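Local coordinates for protein CocE/NonD family hydrolase (Staphylococcus aureus subsp. aureus COL, PDB 3III) that probably hydrolyses ester or amide bonds as a CocE/NonD-type serine hydrolase of the alpha/beta-hydrolase fold, though its natural substrate is not established, at residues Leu171-Thr174 with Gln175-Ala179; Asp245-Trp248 with Lys249-Val253. One frame throughout, in Å; residues are numbered along the deposited sequence.

Contact 1: residues Leu171-Thr174 with Gln175-Ala179; sequences LAVT and QWWVA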
loop_
_atom_site.group_PDB
_atom_site.type_symbol
_atom_site.label_atom_id
_atom_site.label_comp_id
_atom_site.label_asym_id
_atom_site.label_seq_id
_atom_site.Cartn_x
_atom_site.Cartn_y
_atom_site.Cartn_z
ATOM N N LEU A 171 7.669 -0.776 -6.727
ATOM C CA LEU A 171 8.837 0.064 -6.570
ATOM C C LEU A 171 9.048 0.571 -5.124
ATOM O O LEU A 171 10.131 1.083 -4.790
ATOM C CB LEU A 171 8.830 1.219 -7.589
ATOM C CG LEU A 171 8.811 0.889 -9.108
ATOM C CD1 LEU A 171 7.582 0.207 -9.607
ATOM C CD2 LEU A 171 9.037 2.235 -9.843
ATOM N N ALA A 172 7.987 0.542 -4.316
ATOM C CA ALA A 172 8.032 0.814 -2.877
ATOM C C ALA A 172 8.320 -0.441 -2.066
ATOM O O ALA A 172 9.149 -0.415 -1.125
ATOM C CB ALA A 172 6.715 1.482 -2.396
ATOM N N VAL A 173 7.655 -1.555 -2.405
ATOM C CA VAL A 173 7.861 -2.812 -1.651
ATOM C C VAL A 173 9.345 -3.229 -1.718
ATOM O O VAL A 173 9.949 -3.616 -0.705
ATOM C CB VAL A 173 6.992 -3.979 -2.200
ATOM C CG1 VAL A 173 7.246 -5.313 -1.389
ATOM C CG2 VAL A 173 5.510 -3.613 -2.247
ATOM N N THR A 174 9.951 -3.104 -2.896
ATOM C CA THR A 174 11.369 -3.454 -3.056
ATOM C C THR A 174 12.297 -2.564 -2.211
ATOM O O THR A 174 13.404 -2.968 -1.896
ATOM C CB THR A 174 11.815 -3.418 -4.512
ATOM O OG1 THR A 174 11.495 -2.146 -5.117
ATOM C CG2 THR A 174 11.158 -4.522 -5.335
ATOM N N GLN A 175 11.843 -1.358 -1.884
ATOM C CA GLN A 175 12.627 -0.466 -0.975
ATOM C C GLN A 175 12.557 -0.952 0.448
ATOM O O GLN A 175 13.568 -0.991 1.109
ATOM C CB GLN A 175 12.121 0.944 -1.029
ATOM C CG GLN A 175 12.225 1.585 -2.418
ATOM C CD GLN A 175 11.763 3.039 -2.343
ATOM O OE1 GLN A 175 12.348 3.825 -1.592
ATOM N NE2 GLN A 175 10.723 3.400 -3.130
ATOM N N TRP A 176 11.377 -1.345 0.938
ATOM C CA TRP A 176 11.343 -1.905 2.286
ATOM C C TRP A 176 12.297 -3.089 2.344
ATOM O O TRP A 176 13.066 -3.250 3.293
ATOM C CB TRP A 176 9.932 -2.381 2.661
ATOM C CG TRP A 176 8.864 -1.308 2.785
ATOM C CD1 TRP A 176 7.674 -1.276 2.093
ATOM C CD2 TRP A 176 8.834 -0.180 3.689
ATOM N NE1 TRP A 176 6.946 -0.175 2.467
ATOM C CE2 TRP A 176 7.602 0.481 3.484
ATOM C CE3 TRP A 176 9.710 0.314 4.689
ATOM C CZ2 TRP A 176 7.244 1.646 4.177
ATOM C CZ3 TRP A 176 9.319 1.453 5.409
ATOM C CH2 TRP A 176 8.102 2.107 5.146
ATOM N N TRP A 177 12.198 -3.948 1.356
ATOM C CA TRP A 177 13.109 -5.094 1.262
ATOM C C TRP A 177 14.624 -4.728 1.287
ATOM O O TRP A 177 15.359 -5.184 2.173
ATOM C CB TRP A 177 12.755 -5.999 0.053
ATOM C CG TRP A 177 11.822 -7.117 0.485
ATOM C CD1 TRP A 177 10.500 -7.266 0.170
ATOM C CD2 TRP A 177 12.154 -8.228 1.335
ATOM N NE1 TRP A 177 10.008 -8.380 0.758
ATOM C CE2 TRP A 177 10.987 -8.989 1.491
ATOM C CE3 TRP A 177 13.312 -8.634 1.997
ATOM C CZ2 TRP A 177 10.957 -10.141 2.276
ATOM C CZ3 TRP A 177 13.289 -9.781 2.759
ATOM C CH2 TRP A 177 12.134 -10.526 2.890
ATOM N N VAL A 178 15.081 -3.936 0.325
ATOM C CA VAL A 178 16.551 -3.682 0.247
ATOM C C VAL A 178 17.040 -2.906 1.484
ATOM O O VAL A 178 18.130 -3.147 2.005
ATOM C CB VAL A 178 16.948 -3.011 -1.091
ATOM C CG1 VAL A 178 16.570 -1.507 -1.135
ATOM C CG2 VAL A 178 18.412 -3.228 -1.383
ATOM N N ALA A 179 16.209 -2.012 2.004
ATOM C CA ALA A 179 16.587 -1.228 3.188
ATOM C C ALA A 179 16.785 -2.125 4.421
ATOM O O ALA A 179 17.602 -1.798 5.312
ATOM C CB ALA A 179 15.577 -0.099 3.493
#
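Gln175 lays CG beside its own backbone N (chi1 -61°) and then extends (chi2 -177°), so that the chain runs back along the helix and NE2 reaches Leu171 O at 2.9 Å. The N-H points well at the oxygen (157°), which lies almost in the amide plane of Gln175, while from the carbonyl's side the donor is tilted from its plane. CG of Gln175 also passes close to Leu171 O, at 3.2 Å. The backbone N of Gln175 lies 4.2 Å from Leu171 O and instead makes a weak bond to Ala172 O, which also takes the regular helical bond from Trp176 N at 3.2 Å. The side-chain amide thus replaces a main-chain donor in this turn. Further along, the spacing is that of an ordinary alpha-helix: Trp177 N meets Val173 O at 3.1 Å and Val178 N meets Thr174 O at 2.9 Å.

Val173 sets CG1 anti to its backbone N, and this branch lies alongside Trp177 CD1 at 4.1 Å, the two side chains pointing the same way. Trp176 leaves the helix in another direction, its NE1 bonded to Gly194 O.

Helix 170-179 directly follows strand 162-168 and leads to strand 186-192, a beta-alpha-beta unit of the central sheet. In alpha/beta hydrolases a helix so placed usually starts at the nucleophile elbow, which is consistent with the family here. Thr174 OG1 bonds Tyr170 O one turn back in its own helix and Ala73 O of strand 67-74; the second of these ties the helix to the strand. With OE1 on Thr165 OG1 and NE2 shared between Leu171 O and Ile190 O, the Gln175 amide has its rotation fixed in the buried interior and pins the helix to strands on which it packs.

Contact 2: residues Asp245-Trp248 with Lys249-Val253; sequences DDFW and KQRQV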
loop_
_atom_site.group_PDB
_atom_site.type_symbol
_atom_site.label_atom_id
_atom_site.label_comp_id
_atom_site.label_asym_id
_atom_site.label_seq_id
_atom_site.Cartn_x
_atom_site.Cartn_y
_atom_site.Cartn_z
ATOM N N ASP A 245 3.346 -19.644 7.276
ATOM C CA ASP A 245 4.306 -20.712 7.573
ATOM C C ASP A 245 5.732 -20.254 7.189
ATOM O O ASP A 245 5.952 -19.069 6.976
ATOM C CB ASP A 245 3.869 -21.988 6.821
ATOM C CG ASP A 245 3.750 -21.788 5.297
ATOM O OD1 ASP A 245 4.126 -20.714 4.780
ATOM O OD2 ASP A 245 3.260 -22.720 4.599
ATOM N N ASP A 246 6.710 -21.155 7.112
ATOM C CA ASP A 246 8.069 -20.717 6.804
ATOM C C ASP A 246 8.157 -20.016 5.440
ATOM O O ASP A 246 8.944 -19.082 5.255
ATOM C CB ASP A 246 9.047 -21.920 6.775
ATOM C CG ASP A 246 9.274 -22.530 8.159
ATOM O OD1 ASP A 246 8.836 -21.905 9.156
ATOM O OD2 ASP A 246 9.910 -23.628 8.257
ATOM N N PHE A 247 7.411 -20.518 4.459
ATOM C CA PHE A 247 7.329 -19.852 3.147
ATOM C C PHE A 247 6.958 -18.368 3.241
ATOM O O PHE A 247 7.703 -17.488 2.736
ATOM C CB PHE A 247 6.332 -20.579 2.229
ATOM C CG PHE A 247 6.188 -19.912 0.894
ATOM C CD1 PHE A 247 7.086 -20.203 -0.130
ATOM C CD2 PHE A 247 5.207 -18.953 0.681
ATOM C CE1 PHE A 247 6.985 -19.573 -1.345
ATOM C CE2 PHE A 247 5.104 -18.313 -0.529
ATOM C CZ PHE A 247 5.999 -18.626 -1.552
ATOM N N TRP A 248 5.826 -18.083 3.868
ATOM C CA TRP A 248 5.346 -16.711 3.971
ATOM C C TRP A 248 6.149 -15.851 4.936
ATOM O O TRP A 248 6.209 -14.642 4.737
ATOM C CB TRP A 248 3.856 -16.645 4.338
ATOM C CG TRP A 248 2.929 -17.061 3.205
ATOM C CD1 TRP A 248 2.052 -18.114 3.201
ATOM C CD2 TRP A 248 2.848 -16.485 1.907
ATOM N NE1 TRP A 248 1.365 -18.147 2.010
ATOM C CE2 TRP A 248 1.851 -17.171 1.200
ATOM C CE3 TRP A 248 3.470 -15.394 1.289
ATOM C CZ2 TRP A 248 1.490 -16.827 -0.131
ATOM C CZ3 TRP A 248 3.120 -15.073 -0.017
ATOM C CH2 TRP A 248 2.170 -15.815 -0.718
ATOM N N LYS A 249 6.745 -16.452 5.985
ATOM C CA LYS A 249 7.611 -15.682 6.881
ATOM C C LYS A 249 8.793 -15.070 6.135
ATOM O O LYS A 249 9.246 -13.995 6.478
ATOM C CB LYS A 249 8.102 -16.541 8.071
ATOM C CG LYS A 249 6.987 -16.868 9.087
ATOM C CD LYS A 249 7.352 -17.952 10.119
ATOM C CE LYS A 249 6.174 -18.203 11.048
ATOM N NZ LYS A 249 6.531 -19.171 12.091
ATOM N N GLN A 250 9.286 -15.745 5.104
ATOM C CA GLN A 250 10.347 -15.193 4.251
ATOM C C GLN A 250 9.865 -14.069 3.337
ATOM O O GLN A 250 10.706 -13.425 2.657
ATOM C CB GLN A 250 10.946 -16.286 3.386
ATOM C CG GLN A 250 11.663 -17.327 4.194
ATOM C CD GLN A 250 12.181 -18.418 3.327
ATOM O OE1 GLN A 250 13.050 -18.191 2.492
ATOM N NE2 GLN A 250 11.671 -19.634 3.514
ATOM N N ARG A 251 8.546 -13.796 3.332
ATOM C CA ARG A 251 7.969 -12.687 2.546
ATOM C C ARG A 251 7.355 -11.567 3.406
ATOM O O ARG A 251 6.555 -10.734 2.921
ATOM C CB ARG A 251 6.952 -13.171 1.509
ATOM C CG ARG A 251 7.399 -14.363 0.635
ATOM C CD ARG A 251 8.604 -14.025 -0.209
ATOM N NE ARG A 251 8.290 -13.732 -1.611
ATOM C CZ ARG A 251 8.134 -14.655 -2.564
ATOM N NH1 ARG A 251 8.191 -15.968 -2.251
ATOM N NH2 ARG A 251 7.881 -14.295 -3.813
ATOM N N GLN A 252 7.762 -11.572 4.663
ATOM C CA GLN A 252 7.508 -10.523 5.593
ATOM C C GLN A 252 8.831 -9.808 5.858
ATOM O O GLN A 252 9.768 -10.378 6.418
ATOM C CB GLN A 252 6.932 -11.041 6.903
ATOM C CG GLN A 252 6.711 -9.985 7.998
ATOM C CD GLN A 252 6.352 -10.586 9.319
ATOM O OE1 GLN A 252 7.243 -11.041 10.016
ATOM N NE2 GLN A 252 5.046 -10.611 9.684
ATOM N N VAL A 253 8.927 -8.557 5.430
ATOM C CA VAL A 253 10.175 -7.830 5.621
ATOM C C VAL A 253 10.468 -7.665 7.135
ATOM O O VAL A 253 9.557 -7.236 7.876
ATOM C CB VAL A 253 10.104 -6.393 4.972
ATOM C CG1 VAL A 253 11.414 -5.577 5.272
ATOM C CG2 VAL A 253 9.806 -6.484 3.453
HETATM O O HOH W 1 9.101 -17.508 0.310
#
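Asp246 O is gripped twice by Gln250, weakly by its backbone N at 3.4 Å and by its side-chain NE2 at 3.3 Å. The amide donor comes from above the carbonyl plane, 58° out of it. Gln250 CG lies beside its own backbone N (chi1 -65°), and from there the extended chain carries NE2 to the carbonyl of the preceding turn. Phe247 O likewise has two partners: a weak bond from Gln250 N, and a water that donates to it at 2.8 Å and accepts from Arg251 NH1 at 3.1 Å. This water lies at the edge of the guanidinium, in its plane, and over one face of the Phe247 ring, offset toward the rim.

Arg251 CG lies beside Trp248 CE3; beyond it the chain bends at the second and third torsions and brings NH1 to 3.5 Å from Phe247 CZ. Ring and guanidinium planes of that last pair are turned 56° apart. Phe247 in turn holds its CE2 over the centre of the Trp248 ring, 3.6 Å above the plane.

Asp245 is the N-cap: its OD1 accepts from Trp248 N. Its carbonyl O receives Lys249 N at 2.9 Å. Arg251 N then bonds Trp248 O at 2.9 Å, and a type I turn from Lys249 to Gln252, closed by a weak bond from Gln252 N to Lys249 O, leads the chain out of the helix.

Arg251 NH2 also forms a salt bridge to Glu232 and bonds Pro137 O. Asp245 OD2 is hydrogen-bonded to His241 ND1 and Trp248 NE1 to His241 O, while the His241 ring stacks on Phe247. Helix 246-249 packs against both helix 198-203, through Trp248 on Met198 and Ala203, and helix 234-240, through Phe247 on Ala237, before the chain runs toward strand 262-267.

Contacts 1 and 2 follow each other along the chain with centres about 15 Å apart, and they meet mainly at Trp177. Its CH2 lies 3.2 Å from Gln250 O, its CZ2 3.9 Å from Arg251 CA, and its NE1 3.3 Å from Val253 CG2, so the indole packs against the loop that leaves helix 246-249. Val253 CG1 also reaches Trp176 O at 3.5 Å. The two contacts also share neighbours: Trp138 touches Val173 and its backbone O takes a weak bond from Arg251 NE, and the Trp176 side chain packs on Asn196, which is joined to Val253 by a backbone hydrogen bond. At the other end of contact 1, the side chain of Leu171 is about 6 Å from a bound palmitic acid.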